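Local coordinates for protein Asp (Solanum tuberosum, PDB 3RFI) that forms the saposin-like domain of a plant aspartic protease, a disulfide-braced helical module that probably interacts with membranes, as in other saposin-like proteins, at residues 6-9 with 10-14. Numbering follows the deposited sequence.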
ATOM      1  N   ILE A   6     -23.475  -5.320 -10.967  1.00 66.89           N
ATOM      2  CA  ILE A   6     -22.264  -5.952 -11.523  1.00 61.97           C
ATOM      3  C   ILE A   6     -20.923  -5.367 -11.004  1.00 56.10           C
ATOM      4  O   ILE A   6     -20.064  -6.118 -10.492  1.00 52.13           O
ATOM      5  CB  ILE A   6     -22.349  -6.025 -13.111  1.00 65.55           C
ATOM      6  CG1 ILE A   6     -21.558  -7.227 -13.660  1.00 64.22           C
ATOM      7  CG2 ILE A   6     -22.048  -4.625 -13.815  1.00 67.35           C
ATOM      8  CD1 ILE A   6     -20.184  -6.902 -14.116  1.00 63.47           C
ATOM      9  N   VAL A   7     -20.740  -4.048 -11.120  1.00 54.08           N
ATOM     10  CA  VAL A   7     -19.467  -3.444 -10.727  1.00 49.24           C
ATOM     11  C   VAL A   7     -19.269  -3.617  -9.211  1.00 46.28           C
ATOM     12  O   VAL A   7     -18.198  -3.927  -8.754  1.00 42.41           O
ATOM     13  CB  VAL A   7     -19.300  -1.960 -11.224  1.00 51.16           C
ATOM     14  CG1 VAL A   7     -18.096  -1.289 -10.566  1.00 48.07           C
ATOM     15  CG2 VAL A   7     -19.094  -1.930 -12.716  1.00 52.64           C
ATOM     16  N   SER A   8     -20.320  -3.422  -8.431  1.00 47.58           N
ATOM     17  CA  SER A   8     -20.211  -3.599  -6.996  1.00 46.14           C
ATOM     18  C   SER A   8     -19.730  -5.025  -6.644  1.00 43.47           C
ATOM     19  O   SER A   8     -18.773  -5.222  -5.885  1.00 40.05           O
ATOM     20  CB  SER A   8     -21.565  -3.305  -6.361  1.00 50.66           C
ATOM     21  OG  SER A   8     -21.392  -3.382  -4.968  1.00 54.12           O
ATOM     22  N   MET A   9     -20.379  -6.024  -7.242  1.00 44.06           N
ATOM     23  CA  MET A   9     -19.980  -7.421  -7.086  1.00 43.18           C
ATOM     24  C   MET A   9     -18.523  -7.650  -7.420  1.00 38.87           C
ATOM     25  O   MET A   9     -17.809  -8.359  -6.683  1.00 37.82           O
ATOM     26  CB  MET A   9     -20.815  -8.341  -8.000  1.00 44.32           C
ATOM     27  CG  MET A   9     -22.164  -8.714  -7.496  1.00 53.87           C
ATOM     28  SD  MET A   9     -23.048  -9.729  -8.735  1.00 65.81           S
ATOM     29  CE  MET A   9     -24.738  -9.082  -8.663  1.00 70.06           C
ATOM     30  N   GLU A  10     -18.092  -7.085  -8.547  1.00 37.47           N
ATOM     31  CA  GLU A  10     -16.701  -7.180  -8.983  1.00 36.03           C
ATOM     32  C   GLU A  10     -15.738  -6.513  -7.991  1.00 34.20           C
ATOM     33  O   GLU A  10     -14.653  -7.022  -7.738  1.00 32.69           O
ATOM     34  CB  GLU A  10     -16.527  -6.552 -10.388  1.00 37.37           C
ATOM     35  CG  GLU A  10     -17.078  -7.418 -11.487  0.50 43.08           C
ATOM     36  CD  GLU A  10     -16.254  -8.664 -11.697  0.50 45.10           C
ATOM     37  OE1 GLU A  10     -16.560  -9.672 -11.049  0.50 47.35           O
ATOM     38  OE2 GLU A  10     -15.307  -8.631 -12.501  0.50 45.03           O
ATOM     39  N   CYS A  11     -16.146  -5.367  -7.450  1.00 34.07           N
ATOM     40  CA  CYS A  11     -15.409  -4.722  -6.383  1.00 33.37           C
ATOM     41  C   CYS A  11     -15.288  -5.643  -5.173  1.00 32.57           C
ATOM     42  O   CYS A  11     -14.207  -5.829  -4.655  1.00 31.03           O
ATOM     43  CB  CYS A  11     -16.146  -3.438  -5.938  1.00 35.16           C
ATOM     44  SG  CYS A  11     -15.130  -2.439  -4.806  1.00 37.98           S
ATOM     45  N   LYS A  12     -16.412  -6.210  -4.743  1.00 34.29           N
ATOM     46  CA  LYS A  12     -16.388  -7.143  -3.614  1.00 36.09           C
ATOM     47  C   LYS A  12     -15.577  -8.385  -3.849  1.00 34.27           C
ATOM     48  O   LYS A  12     -14.918  -8.864  -2.924  1.00 34.90           O
ATOM     49  CB  LYS A  12     -17.782  -7.484  -3.117  1.00 39.11           C
ATOM     50  CG  LYS A  12     -18.386  -6.326  -2.322  1.00 41.34           C
ATOM     51  CD  LYS A  12     -19.782  -6.708  -1.843  1.00 51.23           C
ATOM     52  CE  LYS A  12     -20.658  -5.492  -1.628  1.00 58.31           C
ATOM     53  NZ  LYS A  12     -22.128  -5.840  -1.659  1.00 63.46           N
ATOM     54  N   THR A  13     -15.582  -8.865  -5.083  1.00 33.83           N
ATOM     55  CA  THR A  13     -14.764 -10.010  -5.451  1.00 33.36           C
ATOM     56  C   THR A  13     -13.304  -9.657  -5.327  1.00 30.18           C
ATOM     57  O   THR A  13     -12.519 -10.419  -4.756  1.00 29.81           O
ATOM     58  CB  THR A  13     -15.089 -10.484  -6.852  1.00 33.57           C
ATOM     59  OG1 THR A  13     -16.448 -10.947  -6.825  1.00 40.17           O
ATOM     60  CG2 THR A  13     -14.177 -11.667  -7.271  1.00 36.35           C
ATOM     61  N   ILE A  14     -12.944  -8.468  -5.822  1.00 27.96           N
ATOM     62  CA  ILE A  14     -11.599  -8.016  -5.645  1.00 27.16           C
ATOM     63  C   ILE A  14     -11.224  -8.077  -4.155  1.00 27.83           C
ATOM     64  O   ILE A  14     -10.187  -8.632  -3.793  1.00 27.38           O
ATOM     65  CB  ILE A  14     -11.397  -6.553  -6.166  1.00 25.31           C
ATOM     66  CG1 ILE A  14     -11.397  -6.499  -7.701  1.00 27.99           C
ATOM     67  CG2 ILE A  14     -10.151  -5.910  -5.526  1.00 26.43           C
ATOM     68  CD1 ILE A  14     -10.227  -7.244  -8.413  1.00 26.11           C
TER
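Thr13 turns its hydroxyl back along the helix onto Met9: with chi1 at -64°, OG1 lies beside its own backbone N and anti to the carbonyl carbon, and Thr13 OG1 donates to Met9 O at 2.9 Å. Thr13 N binds the same oxygen, Met9 O, at 2.8 Å. The two donors arrive from opposite faces of the carbonyl plane, the hydroxyl 39° out of it, so Met9 O is gripped twice. Without the hydroxyl, as with an alanine here, Met9 O would probably keep the amide bond from this residue but lose its second donor. Regular i to i+4 bonding runs through the preceding residues, with Glu10 N to Ile6 O at 2.9 Å and Lys12 N to Ser8 O at 2.8 Å. Ile6 and Glu10 run side by side, touching loosely where Ile6 CD1 lies 4.1 Å from Glu10 CG. Lys12, extended beyond CG, passes Ser8 with CE 4.0 Å from Ser8 OG, which is itself hydrogen-bonded to Cys104 O. These first turns open helix 6-29 at the surface, and the Cys11-Cys104 disulfide ties them to the end of helix 90-104, where Lys12 also packs on Asn101.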